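Local coordinates for protein SG7.AF (Anopheles freeborni, PDB 6XL7) that inhibits the alternative pathway of host complement as a mosquito salivary protein, blocking the activated C3-convertase C3bBb while sparing the classical pathway, at residues L41-V45 with T110-L114; T11-D16 with M62-N67; S28-V33 with K96-L100; L8-F12 with L37-T42. Numbering follows the deposited sequence.

How the interactions relate
All four contacts belong to one helical bundle built from helices 2-13, 23-46, 56-77 and 89-113. Interactions 1 and 3 both join helices 23-46 and 89-113 but on opposite sides of the chain's centre, their centres about 19 Å apart. Interaction 4 bridges helices 2-13 and 23-46; it shares Leu41 and Thr42 with interaction 1 (centres about 8 Å apart) and Thr11 and Phe12 with interaction 2 (about 10 Å). Met62 of interaction 2 reaches interactions 1 and 4 through CD1 of Leu41, 3.7 Å from its SD. Val33 of interaction 3 joins the same core, its CG1 being 3.9 Å from CE1 of Phe12. A sulfate, probably from the crystallisation liquor, is bound by Arg13 and Arg14 beside interaction 2.

Interaction 1 of 4, residues L41-V45 with T110-L114; sequences LTKKV and TEKCL
Residues 41-45 form a continuous turn of helix 23-46, closed by Val45 N to Leu41 O at 3.0 Å, while 110-114 lie at the C-terminal part of helix 89-113. CA atoms face each other at Leu41-Glu111 (7.5 Å) and Val45-Leu114 (8.7 Å). Leu41, in the mt rotamer, places CD2 3.6 Å from CG of Glu111 and CD1 4.0 Å from CG2 of Thr110. Lys44 has chi1 to chi3 all t, so its extended chain runs across the gap and brings CD to 3.7 Å from CG of Glu111. Leu114, with chi1 at -112° between wells, directs CD1 to 3.7 Å from CG1 of Val45. Met62 of helix 56-77 packs against Leu41 and Thr110, and the Cys58-Cys113 disulfide ties this part of helix 89-113 to helix 56-77. Long residues suit this edge of the bundle because their methylenes extend the leucine-valine packing while their charged ends remain outside it: the segments cohere through apolar contact, with Lys44 and Glu111 contributing carbon rather than a salt bridge.

Interaction 2 of 4, residues T11-D16 with M62-N67; sequences TFRRID and MVTKVN. With SO4 (sulfate ion), chain B.
Where helix 2-13 gives way to a turn, residues 11-16 lie against 62-67 of helix 56-77, with the nearest CA atoms, Ile15 and Val63, 5.8 Å apart. Ile15 leaves the helical conformation (phi/psi -87/94) and, as an mt rotamer, fills the hollow between Met62, Val63, Val66 and Asn67: its CG2 sits 3.7 Å from both Val66 CG1 and Asn67 ND2, and its CD1 4.1 Å from Met62 CE. Val63 is the answering bump, CG2 reaching 3.5 Å from Thr11 CG2. Thr11, small and beta-branched, offers CG2 to Met62 CE at 3.6 Å, and Met62's tt chain with chi3 p lays CE over one face of the Phe12 ring, 3.8 Å from its centroid in a CH-pi contact. Outside, a sulfate probably from the crystallisation liquor accepts hydrogen bonds from Arg13 NH2 at O4 and Arg14 NH1 at O2 (both 2.8 Å). Leu37 of helix 23-46 packs on Phe12 and Val66, and Leu41 on Met62. With SD 4.8 Å from the ring centroid, this is a Met-aromatic contact in a helical bundle core.

Interaction 3 of 4, residues S28-V33 with K96-L100; sequences SAKFGV and KPSYL
Helices 23-46 and 89-113 run the same way here, their segments 28-33 and 96-100 inclined at 30° (signed crossing angle -30°) with axes 10.4 Å apart. CA atoms pair at Ser28-Lys96 (7.8 Å) and Gly32-Leu100 (5.8 Å). Tyr99, chi1 t, sends its ring across the gap, and OH donates to the carbonyl O of Ala29 at 2.8 Å. That oxygen also accepts Val33 N at 3.3 Å within its own helix, so it serves two donors, and the buried phenol is satisfied without a side-chain partner. Lys96, extended with all chi angles t, gives a weak hydrogen bond from NZ to Ser28 OG at 3.4 Å, a polar contact suited to the partly exposed side. Gly32 is what lets the helices close: an ideal CB would lie 2.5 Å from Tyr99 CE2, a clash, whereas the bare CA accepts Leu100 CD2 at 3.6 Å. Val33 CG2 meets Tyr99 OH at 3.6 Å. Pro97 has no amide hydrogen, which contributes to the kink in helix 89-113. Around the contact, helix 56-77 presents Phe73, its ring stacked on Tyr99, together with Val69, and the loop residue Phe17 packs on Ala29 and Val33.

Interaction 4 of 4, residues L8-F12 with L37-T42; sequences LLKTF and LREPLT
Phe12 lays one face of its ring under the side chain of Arg38, whose CG stands 4.1 Å from the ring centroid and 4° off its normal, a CH-pi contact. This is antiparallel helix packing within the bundle: segments 8-12 and 37-42, both helical, run at 165° with axes 11.1 Å apart, Leu8 opposite Thr42 (CA-CA 7.1 Å) and Phe12 opposite Arg38 (7.5 Å). The ring, chi1 m and chi2 -83°, drives CZ to 3.5 Å from Arg38 CA and CE1 to 3.8 Å from Leu37 CB. Arginine suits this border because its methylenes and guanidinium both lie along the ring (NE 3.9 Å from Phe12 CG) yet it stays partly exposed; its CG also meets Leu9 CD2 at 3.7 Å. Leu8, a tp rotamer, puts CD2 3.7 Å from Leu41 CB and 3.5 Å from the Thr42 N. Pro40, lacking an amide hydrogen, marks a kink in helix 23-46. Thr42 keeps its hydroxyl satisfied within its own helix, OG1 donating to Arg38 O at 2.8 Å.

Interaction 1 of 4, residues L41-V45 with T110-L114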
loop_
_atom_site.group_PDB
_atom_site.type_symbol
_atom_site.label_atom_id
_atom_site.label_comp_id
_atom_site.label_asym_id
_atom_site.label_seq_id
_atom_site.Cartn_x
_atom_site.Cartn_y
_atom_site.Cartn_z
ATOM N N LEU A 41 3.090 -6.172 7.349
ATOM C CA LEU A 41 1.844 -6.270 8.106
ATOM C C LEU A 41 1.357 -7.713 8.226
ATOM O O LEU A 41 0.794 -8.087 9.263
ATOM C CB LEU A 41 0.763 -5.357 7.528
ATOM C CG LEU A 41 1.024 -3.855 7.644
ATOM C CD1 LEU A 41 -0.087 -3.096 6.934
ATOM C CD2 LEU A 41 1.136 -3.418 9.100
ATOM N N THR A 42 1.553 -8.522 7.186
ATOM C CA THR A 42 1.225 -9.935 7.294
ATOM C C THR A 42 2.032 -10.589 8.404
ATOM O O THR A 42 1.488 -11.335 9.225
ATOM C CB THR A 42 1.482 -10.629 5.961
ATOM O OG1 THR A 42 0.590 -10.099 4.978
ATOM C CG2 THR A 42 1.250 -12.116 6.088
ATOM N N LYS A 43 3.340 -10.314 8.443
ATOM C CA LYS A 43 4.188 -10.870 9.494
ATOM C C LYS A 43 3.694 -10.456 10.872
ATOM O O LYS A 43 3.720 -11.255 11.817
ATOM C CB LYS A 43 5.627 -10.386 9.328
ATOM C CG LYS A 43 6.374 -10.837 8.102
ATOM C CD LYS A 43 7.825 -10.381 8.254
ATOM C CE LYS A 43 8.625 -10.532 6.988
ATOM N NZ LYS A 43 10.065 -10.225 7.222
ATOM N N LYS A 44 3.241 -9.211 11.007
ATOM C CA LYS A 44 2.770 -8.722 12.299
ATOM C C LYS A 44 1.535 -9.487 12.760
ATOM O O LYS A 44 1.482 -9.986 13.894
ATOM C CB LYS A 44 2.472 -7.230 12.178
ATOM C CG LYS A 44 2.030 -6.536 13.456
ATOM C CD LYS A 44 1.935 -5.031 13.190
ATOM C CE LYS A 44 1.430 -4.235 14.391
ATOM N NZ LYS A 44 2.418 -4.176 15.501
ATOM N N VAL A 45 0.525 -9.593 11.895
ATOM C CA VAL A 45 -0.739 -10.183 12.325
ATOM C C VAL A 45 -0.657 -11.689 12.454
ATOM O O VAL A 45 -1.482 -12.284 13.157
ATOM C CB VAL A 45 -1.931 -9.771 11.441
ATOM C CG1 VAL A 45 -1.997 -8.258 11.298
ATOM C CG2 VAL A 45 -1.897 -10.485 10.074
ATOM N N THR A 110 -0.896 2.363 10.348
ATOM C CA THR A 110 -1.759 1.187 10.386
ATOM C C THR A 110 -1.394 0.273 11.548
ATOM O O THR A 110 -2.281 -0.257 12.231
ATOM C CB THR A 110 -1.671 0.448 9.049
ATOM O OG1 THR A 110 -2.058 1.344 7.995
ATOM C CG2 THR A 110 -2.579 -0.790 9.025
ATOM N N GLU A 111 -0.098 0.093 11.806
ATOM C CA GLU A 111 0.318 -0.757 12.920
ATOM C C GLU A 111 -0.271 -0.266 14.231
ATOM O O GLU A 111 -0.648 -1.074 15.092
ATOM C CB GLU A 111 1.845 -0.799 13.011
ATOM C CG GLU A 111 2.488 -1.607 11.913
ATOM C CD GLU A 111 4.001 -1.495 11.902
ATOM O OE1 GLU A 111 4.653 -2.386 11.313
ATOM O OE2 GLU A 111 4.539 -0.520 12.473
ATOM N N LYS A 112 -0.360 1.053 14.406
ATOM C CA LYS A 112 -0.866 1.606 15.660
ATOM C C LYS A 112 -2.351 1.318 15.870
ATOM O O LYS A 112 -2.802 1.229 17.018
ATOM C CB LYS A 112 -0.609 3.114 15.726
ATOM C CG LYS A 112 0.854 3.509 15.897
ATOM C CD LYS A 112 0.998 5.025 15.941
ATOM C CE LYS A 112 2.427 5.448 16.256
ATOM N NZ LYS A 112 3.390 4.973 15.223
ATOM N N CYS A 113 -3.128 1.176 14.797
ATOM C CA CYS A 113 -4.577 1.045 14.918
ATOM C C CYS A 113 -5.102 -0.347 14.603
ATOM O O CYS A 113 -6.320 -0.552 14.645
ATOM C CB CYS A 113 -5.312 2.092 14.051
ATOM S SG CYS A 113 -5.009 2.131 12.222
ATOM N N LEU A 114 -4.223 -1.309 14.317
ATOM C CA LEU A 114 -4.655 -2.560 13.698
ATOM C C LEU A 114 -5.596 -3.366 14.591
ATOM O O LEU A 114 -6.577 -3.934 14.100
ATOM C CB LEU A 114 -3.443 -3.405 13.314
ATOM C CG LEU A 114 -3.148 -3.604 11.832
ATOM C CD1 LEU A 114 -2.014 -4.606 11.692
ATOM C CD2 LEU A 114 -4.385 -4.061 11.074
#

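Interaction 2 of 4, residues T11-D16 with M62-N67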
loop_
_atom_site.group_PDB
_atom_site.type_symbol
_atom_site.label_atom_id
_atom_site.label_comp_id
_atom_site.label_asym_id
_atom_site.label_seq_id
_atom_site.Cartn_x
_atom_site.Cartn_y
_atom_site.Cartn_z
ATOM N N THR A 11 -8.299 -7.088 2.681
ATOM C CA THR A 11 -8.157 -5.640 2.578
ATOM C C THR A 11 -7.187 -5.253 1.464
ATOM O O THR A 11 -7.436 -4.292 0.726
ATOM C CB THR A 11 -7.742 -5.081 3.942
ATOM O OG1 THR A 11 -8.896 -5.038 4.790
ATOM C CG2 THR A 11 -7.173 -3.681 3.829
ATOM N N PHE A 12 -6.079 -5.988 1.306
ATOM C CA PHE A 12 -5.151 -5.668 0.225
ATOM C C PHE A 12 -5.786 -5.868 -1.144
ATOM O O PHE A 12 -5.467 -5.130 -2.086
ATOM C CB PHE A 12 -3.841 -6.465 0.347
ATOM C CG PHE A 12 -2.844 -5.846 1.285
ATOM C CD1 PHE A 12 -2.010 -4.831 0.846
ATOM C CD2 PHE A 12 -2.760 -6.251 2.605
ATOM C CE1 PHE A 12 -1.112 -4.234 1.713
ATOM C CE2 PHE A 12 -1.850 -5.663 3.478
ATOM C CZ PHE A 12 -1.035 -4.644 3.031
ATOM N N ARG A 13 -6.686 -6.849 -1.277
ATOM C CA ARG A 13 -7.408 -7.033 -2.532
ATOM C C ARG A 13 -8.155 -5.766 -2.931
ATOM O O ARG A 13 -8.346 -5.506 -4.124
ATOM C CB ARG A 13 -8.361 -8.228 -2.413
ATOM C CG ARG A 13 -9.281 -8.413 -3.605
ATOM C CD ARG A 13 -10.011 -9.747 -3.559
ATOM N NE ARG A 13 -10.669 -10.016 -2.283
ATOM C CZ ARG A 13 -11.833 -9.487 -1.916
ATOM N NH1 ARG A 13 -12.451 -8.623 -2.721
ATOM N NH2 ARG A 13 -12.369 -9.808 -0.745
ATOM N N ARG A 14 -8.556 -4.952 -1.954
ATOM C CA ARG A 14 -9.266 -3.713 -2.238
ATOM C C ARG A 14 -8.342 -2.590 -2.707
ATOM O O ARG A 14 -8.843 -1.555 -3.163
ATOM C CB ARG A 14 -10.110 -3.302 -1.022
ATOM C CG ARG A 14 -11.321 -4.214 -0.791
ATOM C CD ARG A 14 -11.701 -4.344 0.687
ATOM N NE ARG A 14 -12.929 -5.113 0.883
ATOM C CZ ARG A 14 -13.442 -5.417 2.071
ATOM N NH1 ARG A 14 -14.568 -6.114 2.150
ATOM N NH2 ARG A 14 -12.830 -5.027 3.182
ATOM N N ILE A 15 -7.026 -2.770 -2.607
ATOM C CA ILE A 15 -6.044 -1.832 -3.165
ATOM C C ILE A 15 -5.841 -2.268 -4.606
ATOM O O ILE A 15 -5.031 -3.147 -4.907
ATOM C CB ILE A 15 -4.739 -1.831 -2.375
ATOM C CG1 ILE A 15 -4.958 -1.241 -0.982
ATOM C CG2 ILE A 15 -3.658 -1.035 -3.114
ATOM C CD1 ILE A 15 -3.784 -1.429 -0.037
ATOM N N ASP A 16 -6.589 -1.649 -5.511
ATOM C CA ASP A 16 -6.584 -2.071 -6.900
ATOM C C ASP A 16 -5.504 -1.348 -7.689
ATOM O O ASP A 16 -5.037 -0.268 -7.316
ATOM C CB ASP A 16 -7.947 -1.828 -7.541
ATOM C CG ASP A 16 -8.372 -0.379 -7.468
ATOM O OD1 ASP A 16 -7.814 0.365 -6.632
ATOM O OD2 ASP A 16 -9.269 0.016 -8.241
ATOM N N MET A 62 -6.299 2.315 5.664
ATOM C CA MET A 62 -5.122 1.912 4.912
ATOM C C MET A 62 -5.416 1.875 3.422
ATOM O O MET A 62 -4.598 2.321 2.609
ATOM C CB MET A 62 -4.632 0.548 5.379
ATOM C CG MET A 62 -3.333 0.168 4.706
ATOM S SD MET A 62 -2.766 -1.508 5.010
ATOM C CE MET A 62 -3.845 -2.421 3.917
ATOM N N VAL A 63 -6.588 1.368 3.041
ATOM C CA VAL A 63 -6.932 1.265 1.626
ATOM C C VAL A 63 -6.984 2.645 0.979
ATOM O O VAL A 63 -6.382 2.870 -0.077
ATOM C CB VAL A 63 -8.254 0.497 1.448
ATOM C CG1 VAL A 63 -8.716 0.541 0.009
ATOM C CG2 VAL A 63 -8.091 -0.941 1.921
ATOM N N THR A 64 -7.710 3.588 1.586
ATOM C CA THR A 64 -7.836 4.901 0.950
ATOM C C THR A 64 -6.502 5.630 0.932
ATOM O O THR A 64 -6.156 6.260 -0.074
ATOM C CB THR A 64 -8.914 5.755 1.620
ATOM O OG1 THR A 64 -8.558 5.996 2.986
ATOM C CG2 THR A 64 -10.276 5.078 1.552
ATOM N N LYS A 65 -5.723 5.529 2.011
ATOM C CA LYS A 65 -4.432 6.206 2.049
ATOM C C LYS A 65 -3.504 5.675 0.968
ATOM O O LYS A 65 -2.842 6.452 0.267
ATOM C CB LYS A 65 -3.784 6.073 3.428
ATOM C CG LYS A 65 -4.455 6.899 4.515
ATOM C CD LYS A 65 -3.840 6.602 5.879
ATOM C CE LYS A 65 -4.414 7.517 6.948
ATOM N NZ LYS A 65 -3.793 7.279 8.286
ATOM N N VAL A 66 -3.461 4.354 0.795
ATOM C CA VAL A 66 -2.605 3.765 -0.233
ATOM C C VAL A 66 -3.082 4.176 -1.611
ATOM O O VAL A 66 -2.277 4.527 -2.487
ATOM C CB VAL A 66 -2.549 2.235 -0.087
ATOM C CG1 VAL A 66 -1.837 1.626 -1.307
ATOM C CG2 VAL A 66 -1.836 1.869 1.177
ATOM N N ASN A 67 -4.394 4.174 -1.833
ATOM C CA ASN A 67 -4.860 4.545 -3.149
ATOM C C ASN A 67 -4.487 5.991 -3.491
ATOM O O ASN A 67 -4.053 6.257 -4.617
ATOM C CB ASN A 67 -6.323 4.140 -3.357
ATOM C CG ASN A 67 -6.487 2.603 -3.433
ATOM O OD1 ASN A 67 -7.393 2.017 -2.828
ATOM N ND2 ASN A 67 -5.584 1.949 -4.163
HETATM S S SO4 B . -15.624 -7.875 -0.726
HETATM O O1 SO4 B . -16.598 -8.551 -1.580
HETATM O O2 SO4 B . -16.322 -6.960 0.172
HETATM O O3 SO4 B . -14.690 -7.116 -1.549
HETATM O O4 SO4 B . -14.902 -8.875 0.061
#

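Interaction 3 of 4, residues S28-V33 with K96-L100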
loop_
_atom_site.group_PDB
_atom_site.type_symbol
_atom_site.label_atom_id
_atom_site.label_comp_id
_atom_site.label_asym_id
_atom_site.label_seq_id
_atom_site.Cartn_x
_atom_site.Cartn_y
_atom_site.Cartn_z
ATOM N N SER A 28 6.645 -1.185 -10.370
ATOM C CA SER A 28 7.115 -0.395 -9.234
ATOM C C SER A 28 5.994 -0.126 -8.244
ATOM O O SER A 28 6.209 -0.172 -7.026
ATOM C CB SER A 28 7.739 0.922 -9.709
ATOM O OG SER A 28 9.056 0.709 -10.180
ATOM N N ALA A 29 4.789 0.164 -8.738
ATOM C CA ALA A 29 3.670 0.420 -7.835
ATOM C C ALA A 29 3.358 -0.805 -6.986
ATOM O O ALA A 29 3.190 -0.701 -5.766
ATOM C CB ALA A 29 2.446 0.852 -8.631
ATOM N N LYS A 30 3.309 -1.981 -7.617
ATOM C CA LYS A 30 3.024 -3.211 -6.887
ATOM C C LYS A 30 4.149 -3.566 -5.930
ATOM O O LYS A 30 3.890 -3.973 -4.788
ATOM C CB LYS A 30 2.743 -4.348 -7.865
ATOM C CG LYS A 30 1.447 -4.167 -8.633
ATOM C CD LYS A 30 1.308 -5.222 -9.734
ATOM C CE LYS A 30 0.086 -4.953 -10.591
ATOM N NZ LYS A 30 -0.009 -5.896 -11.742
ATOM N N PHE A 31 5.405 -3.406 -6.357
ATOM C CA PHE A 31 6.527 -3.690 -5.465
ATOM C C PHE A 31 6.471 -2.822 -4.219
ATOM O O PHE A 31 6.755 -3.286 -3.110
ATOM C CB PHE A 31 7.862 -3.464 -6.181
ATOM C CG PHE A 31 9.021 -3.257 -5.238
ATOM C CD1 PHE A 31 9.620 -4.341 -4.612
ATOM C CD2 PHE A 31 9.497 -1.982 -4.960
ATOM C CE1 PHE A 31 10.671 -4.162 -3.732
ATOM C CE2 PHE A 31 10.551 -1.795 -4.082
ATOM C CZ PHE A 31 11.141 -2.887 -3.469
ATOM N N GLY A 32 6.122 -1.545 -4.386
ATOM C CA GLY A 32 6.038 -0.667 -3.232
ATOM C C GLY A 32 5.042 -1.167 -2.206
ATOM O O GLY A 32 5.341 -1.233 -1.011
ATOM N N VAL A 33 3.839 -1.520 -2.662
ATOM C CA VAL A 33 2.817 -2.016 -1.741
ATOM C C VAL A 33 3.264 -3.325 -1.101
ATOM O O VAL A 33 3.087 -3.526 0.110
ATOM C CB VAL A 33 1.458 -2.142 -2.460
ATOM C CG1 VAL A 33 0.441 -2.854 -1.571
ATOM C CG2 VAL A 33 0.939 -0.773 -2.842
ATOM N N LYS A 96 9.566 7.721 -7.327
ATOM C CA LYS A 96 9.507 6.485 -6.562
ATOM C C LYS A 96 9.939 6.623 -5.103
ATOM O O LYS A 96 9.261 6.056 -4.230
ATOM C CB LYS A 96 10.279 5.380 -7.280
ATOM C CG LYS A 96 10.153 4.007 -6.632
ATOM C CD LYS A 96 10.885 2.966 -7.470
ATOM C CE LYS A 96 10.791 1.580 -6.860
ATOM N NZ LYS A 96 11.418 0.560 -7.750
ATOM N N PRO A 97 11.015 7.347 -4.764
ATOM C CA PRO A 97 11.397 7.403 -3.338
ATOM C C PRO A 97 10.322 7.997 -2.444
ATOM O O PRO A 97 10.086 7.493 -1.334
ATOM C CB PRO A 97 12.695 8.226 -3.351
ATOM C CG PRO A 97 13.267 7.972 -4.740
ATOM C CD PRO A 97 12.065 7.926 -5.630
ATOM N N SER A 98 9.642 9.049 -2.894
ATOM C CA SER A 98 8.589 9.620 -2.058
ATOM C C SER A 98 7.382 8.699 -1.963
ATOM O O SER A 98 6.704 8.678 -0.927
ATOM C CB SER A 98 8.202 11.022 -2.526
ATOM O OG SER A 98 7.715 11.025 -3.843
ATOM N N TYR A 99 7.119 7.915 -3.010
ATOM C CA TYR A 99 6.080 6.891 -2.951
ATOM C C TYR A 99 6.392 5.878 -1.859
ATOM O O TYR A 99 5.551 5.592 -0.997
ATOM C CB TYR A 99 6.006 6.206 -4.318
ATOM C CG TYR A 99 5.075 5.024 -4.423
ATOM C CD1 TYR A 99 3.712 5.165 -4.183
ATOM C CD2 TYR A 99 5.562 3.771 -4.811
ATOM C CE1 TYR A 99 2.851 4.079 -4.307
ATOM C CE2 TYR A 99 4.719 2.685 -4.930
ATOM C CZ TYR A 99 3.366 2.847 -4.679
ATOM O OH TYR A 99 2.477 1.791 -4.795
ATOM N N LEU A 100 7.601 5.324 -1.878
ATOM C CA LEU A 100 7.967 4.307 -0.895
ATOM C C LEU A 100 7.938 4.867 0.524
ATOM O O LEU A 100 7.434 4.209 1.445
ATOM C CB LEU A 100 9.348 3.753 -1.226
ATOM C CG LEU A 100 9.446 3.038 -2.576
ATOM C CD1 LEU A 100 10.862 2.569 -2.818
ATOM C CD2 LEU A 100 8.479 1.860 -2.643
#

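Interaction 4 of 4, residues L8-F12 with L37-T42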
loop_
_atom_site.group_PDB
_atom_site.type_symbol
_atom_site.label_atom_id
_atom_site.label_comp_id
_atom_site.label_asym_id
_atom_site.label_seq_id
_atom_site.Cartn_x
_atom_site.Cartn_y
_atom_site.Cartn_z
ATOM N N LEU A 8 -6.444 -9.499 6.516
ATOM C CA LEU A 8 -5.583 -8.444 6.015
ATOM C C LEU A 8 -5.453 -8.517 4.495
ATOM O O LEU A 8 -5.485 -7.486 3.809
ATOM C CB LEU A 8 -4.227 -8.553 6.702
ATOM C CG LEU A 8 -3.202 -7.492 6.335
ATOM C CD1 LEU A 8 -3.618 -6.128 6.877
ATOM C CD2 LEU A 8 -1.854 -7.901 6.895
ATOM N N LEU A 9 -5.297 -9.721 3.945
ATOM C CA LEU A 9 -5.174 -9.839 2.493
ATOM C C LEU A 9 -6.484 -9.515 1.782
ATOM O O LEU A 9 -6.461 -9.004 0.654
ATOM C CB LEU A 9 -4.631 -11.217 2.111
ATOM C CG LEU A 9 -3.179 -11.368 2.584
ATOM C CD1 LEU A 9 -2.682 -12.772 2.370
ATOM C CD2 LEU A 9 -2.267 -10.372 1.872
ATOM N N LYS A 10 -7.622 -9.776 2.424
ATOM C CA LYS A 10 -8.896 -9.305 1.890
ATOM C C LYS A 10 -8.868 -7.793 1.710
ATOM O O LYS A 10 -9.316 -7.268 0.679
ATOM C CB LYS A 10 -10.016 -9.719 2.839
ATOM C CG LYS A 10 -11.375 -9.109 2.527
ATOM C CD LYS A 10 -12.395 -9.620 3.524
ATOM C CE LYS A 10 -13.740 -8.945 3.356
ATOM N NZ LYS A 10 -14.661 -9.305 4.468
ATOM N N THR A 11 -8.299 -7.088 2.681
ATOM C CA THR A 11 -8.157 -5.640 2.578
ATOM C C THR A 11 -7.187 -5.253 1.464
ATOM O O THR A 11 -7.436 -4.292 0.726
ATOM C CB THR A 11 -7.742 -5.081 3.942
ATOM O OG1 THR A 11 -8.896 -5.038 4.790
ATOM C CG2 THR A 11 -7.173 -3.681 3.829
ATOM N N PHE A 12 -6.079 -5.988 1.306
ATOM C CA PHE A 12 -5.151 -5.668 0.225
ATOM C C PHE A 12 -5.786 -5.868 -1.144
ATOM O O PHE A 12 -5.467 -5.130 -2.086
ATOM C CB PHE A 12 -3.841 -6.465 0.347
ATOM C CG PHE A 12 -2.844 -5.846 1.285
ATOM C CD1 PHE A 12 -2.010 -4.831 0.846
ATOM C CD2 PHE A 12 -2.760 -6.251 2.605
ATOM C CE1 PHE A 12 -1.112 -4.234 1.713
ATOM C CE2 PHE A 12 -1.850 -5.663 3.478
ATOM C CZ PHE A 12 -1.035 -4.644 3.031
ATOM N N LEU A 37 4.201 -2.651 2.812
ATOM C CA LEU A 37 2.955 -2.893 3.534
ATOM C C LEU A 37 2.596 -4.371 3.661
ATOM O O LEU A 37 2.440 -4.870 4.785
ATOM C CB LEU A 37 1.812 -2.108 2.882
ATOM C CG LEU A 37 1.883 -0.595 3.119
ATOM C CD1 LEU A 37 0.999 0.124 2.132
ATOM C CD2 LEU A 37 1.452 -0.274 4.543
ATOM N N ARG A 38 2.461 -5.087 2.540
ATOM C CA ARG A 38 1.913 -6.436 2.611
ATOM C C ARG A 38 2.823 -7.367 3.411
ATOM O O ARG A 38 2.358 -8.072 4.311
ATOM C CB ARG A 38 1.625 -6.984 1.212
ATOM C CG ARG A 38 0.700 -8.194 1.225
ATOM C CD ARG A 38 0.446 -8.758 -0.168
ATOM N NE ARG A 38 -0.421 -7.903 -0.977
ATOM C CZ ARG A 38 0.019 -7.043 -1.890
ATOM N NH1 ARG A 38 1.317 -6.921 -2.104
ATOM N NH2 ARG A 38 -0.831 -6.299 -2.588
ATOM N N GLU A 39 4.121 -7.367 3.108
ATOM C CA GLU A 39 5.019 -8.253 3.857
ATOM C C GLU A 39 5.108 -7.902 5.337
ATOM O O GLU A 39 4.852 -8.788 6.173
ATOM C CB GLU A 39 6.387 -8.382 3.172
ATOM C CG GLU A 39 7.385 -9.136 4.028
ATOM C CD GLU A 39 8.744 -9.305 3.376
ATOM O OE1 GLU A 39 9.008 -8.646 2.349
ATOM O OE2 GLU A 39 9.547 -10.105 3.906
ATOM N N PRO A 40 5.422 -6.668 5.745
ATOM C CA PRO A 40 5.531 -6.410 7.191
ATOM C C PRO A 40 4.220 -6.556 7.943
ATOM O O PRO A 40 4.225 -7.058 9.071
ATOM C CB PRO A 40 6.112 -4.991 7.273
ATOM C CG PRO A 40 5.903 -4.405 5.941
ATOM C CD PRO A 40 5.914 -5.529 4.949
ATOM N N LEU A 41 3.090 -6.172 7.349
ATOM C CA LEU A 41 1.844 -6.270 8.106
ATOM C C LEU A 41 1.357 -7.713 8.226
ATOM O O LEU A 41 0.794 -8.087 9.263
ATOM C CB LEU A 41 0.763 -5.357 7.528
ATOM C CG LEU A 41 1.024 -3.855 7.644
ATOM C CD1 LEU A 41 -0.087 -3.096 6.934
ATOM C CD2 LEU A 41 1.136 -3.418 9.100
ATOM N N THR A 42 1.553 -8.522 7.186
ATOM C CA THR A 42 1.225 -9.935 7.294
ATOM C C THR A 42 2.032 -10.589 8.404
ATOM O O THR A 42 1.488 -11.335 9.225
ATOM C CB THR A 42 1.482 -10.629 5.961
ATOM O OG1 THR A 42 0.590 -10.099 4.978
ATOM C CG2 THR A 42 1.250 -12.116 6.088
#